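Transcriptional regulator, LacI family (Corynebacterium glutamicum, PDB 3H5T) plays a role in regulating cell wall biogenesis and activates ino1 transcription in an inositol-dependent way, binding a conserved palindromic promoter motif. Local coordinates at residues A[153-158]-A[329-334]. Numbering follows the deposited sequence.
Sequences PAVIAD and GETLLK
Val-155 meets Leu-332 and Thr-331 where strand 154-157 packs against helix 321-336. The contact is apolar, and no hydrogen bond joins the two segments. The two branches of Val-155 divide the work. Val-155 CG1 lies between the backbone N and the carbonyl carbon (chi1 58°) and touches Leu-332 CB at 4.0 Å. CG2, anti to the backbone N, reaches the methyl of Thr-331, with 4.0 Å between Val-155 CG2 and Thr-331 CG2. The valine and threonine side chains cross at about a right angle, and Val-155 rests on two consecutive residues of the helix.

Leu-332 extends the contact toward the start of the strand. Leu-332 CD1 touches the backbone of Pro-153, 3.6 Å from Pro-153 O, and lies 4.5 Å from Pro-153 CB, a looser apolar approach. Leu-332 also packs on Val-133 of the adjacent strand 132-135, while Thr-331 touches Ile-169 of strand 168-171 on the other side. Together Thr-331 and Leu-332 touch three neighbouring strands of the sheet.

The polar end of Thr-331 turns back to its own helix: OG1 hydrogen-bonds to Lys-327 O. Its CG2 methyl, not its hydroxyl, meets Val-155.

The axes of the short strand and helix segments run nearly antiparallel, at 164°, and come within 7.9 Å of each other. Such packing of a helix on one face of a largely parallel sheet is characteristic of a three-layer alpha/beta/alpha sandwich. Here it builds one lobe of the periplasmic-binding-protein-like domain of the LacI family, with the late helix 321-336 lying against strands from earlier in the chain.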
loop_
_atom_site.group_PDB
_atom_site.type_symbol
_atom_site.label_atom_id
_atom_site.label_comp_id
_atom_site.label_asym_id
_atom_site.label_seq_id
_atom_site.Cartn_x
_atom_site.Cartn_y
_atom_site.Cartn_z
ATOM N N PRO A 153 -9.716 16.982 -9.471
ATOM C CA PRO A 153 -9.849 15.620 -10.001
ATOM C C PRO A 153 -9.178 14.663 -9.017
ATOM O O PRO A 153 -8.026 14.870 -8.630
ATOM C CB PRO A 153 -9.102 15.692 -11.333
ATOM C CG PRO A 153 -9.293 17.113 -11.755
ATOM C CD PRO A 153 -9.091 17.877 -10.461
ATOM N N ALA A 154 -9.878 13.616 -8.608
ATOM C CA ALA A 154 -9.282 12.707 -7.657
ATOM C C ALA A 154 -9.631 11.243 -7.842
ATOM O O ALA A 154 -10.734 10.889 -8.272
ATOM C CB ALA A 154 -9.640 13.144 -6.260
ATOM N N VAL A 155 -8.661 10.399 -7.515
ATOM C CA VAL A 155 -8.819 8.958 -7.582
ATOM C C VAL A 155 -8.516 8.454 -6.171
ATOM O O VAL A 155 -7.636 8.980 -5.488
ATOM C CB VAL A 155 -7.825 8.321 -8.570
ATOM C CG1 VAL A 155 -6.395 8.657 -8.159
ATOM C CG2 VAL A 155 -8.007 6.814 -8.583
ATOM N N ILE A 156 -9.248 7.440 -5.732
ATOM C CA ILE A 156 -9.046 6.892 -4.400
ATOM C C ILE A 156 -8.434 5.494 -4.454
ATOM O O ILE A 156 -8.842 4.668 -5.272
ATOM C CB ILE A 156 -10.396 6.817 -3.638
ATOM C CG1 ILE A 156 -10.890 8.227 -3.317
ATOM C CG2 ILE A 156 -10.246 5.990 -2.366
ATOM C CD1 ILE A 156 -12.356 8.276 -2.949
ATOM N N ALA A 157 -7.464 5.237 -3.576
ATOM C CA ALA A 157 -6.822 3.925 -3.495
ATOM C C ALA A 157 -7.042 3.329 -2.108
ATOM O O ALA A 157 -6.868 4.009 -1.090
ATOM C CB ALA A 157 -5.332 4.040 -3.776
ATOM N N ASP A 158 -7.425 2.056 -2.078
ATOM C CA ASP A 158 -7.672 1.343 -0.831
ATOM C C ASP A 158 -8.947 1.775 -0.105
ATOM O O ASP A 158 -9.786 0.946 0.226
ATOM C CB ASP A 158 -6.461 1.491 0.093
ATOM C CG ASP A 158 -5.442 0.380 -0.102
ATOM O OD1 ASP A 158 -4.288 0.541 0.358
ATOM O OD2 ASP A 158 -5.799 -0.661 -0.702
ATOM N N GLY A 329 -2.200 6.435 -10.371
ATOM C CA GLY A 329 -1.661 7.580 -11.090
ATOM C C GLY A 329 -2.160 7.666 -12.523
ATOM O O GLY A 329 -2.501 8.748 -12.993
ATOM N N GLU A 330 -2.198 6.531 -13.222
ATOM C CA GLU A 330 -2.686 6.497 -14.606
ATOM C C GLU A 330 -4.130 6.956 -14.677
ATOM O O GLU A 330 -4.500 7.761 -15.532
ATOM C CB GLU A 330 -2.587 5.087 -15.192
ATOM C CG GLU A 330 -1.227 4.755 -15.778
ATOM C CD GLU A 330 -0.862 5.672 -16.932
ATOM O OE1 GLU A 330 0.302 5.619 -17.399
ATOM O OE2 GLU A 330 -1.746 6.447 -17.371
ATOM N N THR A 331 -4.948 6.435 -13.771
ATOM C CA THR A 331 -6.349 6.798 -13.730
ATOM C C THR A 331 -6.455 8.304 -13.533
ATOM O O THR A 331 -7.256 8.966 -14.189
ATOM C CB THR A 331 -7.061 6.075 -12.586
ATOM O OG1 THR A 331 -6.971 4.664 -12.796
ATOM C CG2 THR A 331 -8.515 6.470 -12.515
ATOM N N LEU A 332 -5.633 8.845 -12.637
ATOM C CA LEU A 332 -5.655 10.278 -12.366
ATOM C C LEU A 332 -5.319 11.072 -13.628
ATOM O O LEU A 332 -6.081 11.959 -14.034
ATOM C CB LEU A 332 -4.672 10.633 -11.241
ATOM C CG LEU A 332 -4.643 12.110 -10.818
ATOM C CD1 LEU A 332 -6.040 12.558 -10.452
ATOM C CD2 LEU A 332 -3.707 12.309 -9.640
ATOM N N LEU A 333 -4.191 10.742 -14.254
ATOM C CA LEU A 333 -3.779 11.430 -15.472
ATOM C C LEU A 333 -4.848 11.362 -16.565
ATOM O O LEU A 333 -5.125 12.369 -17.213
ATOM C CB LEU A 333 -2.457 10.862 -15.984
ATOM C CG LEU A 333 -1.274 11.115 -15.051
ATOM C CD1 LEU A 333 0.022 10.614 -15.694
ATOM C CD2 LEU A 333 -1.185 12.607 -14.755
ATOM N N LYS A 334 -5.452 10.193 -16.775
ATOM C CA LYS A 334 -6.507 10.078 -17.779
ATOM C C LYS A 334 -7.693 10.963 -17.412
ATOM O O LYS A 334 -8.374 11.484 -18.299
ATOM C CB LYS A 334 -7.000 8.642 -17.908
ATOM C CG LYS A 334 -6.172 7.755 -18.793
ATOM C CD LYS A 334 -6.767 6.358 -18.804
ATOM C CE LYS A 334 -6.056 5.462 -19.800
ATOM N NZ LYS A 334 -4.589 5.468 -19.570
#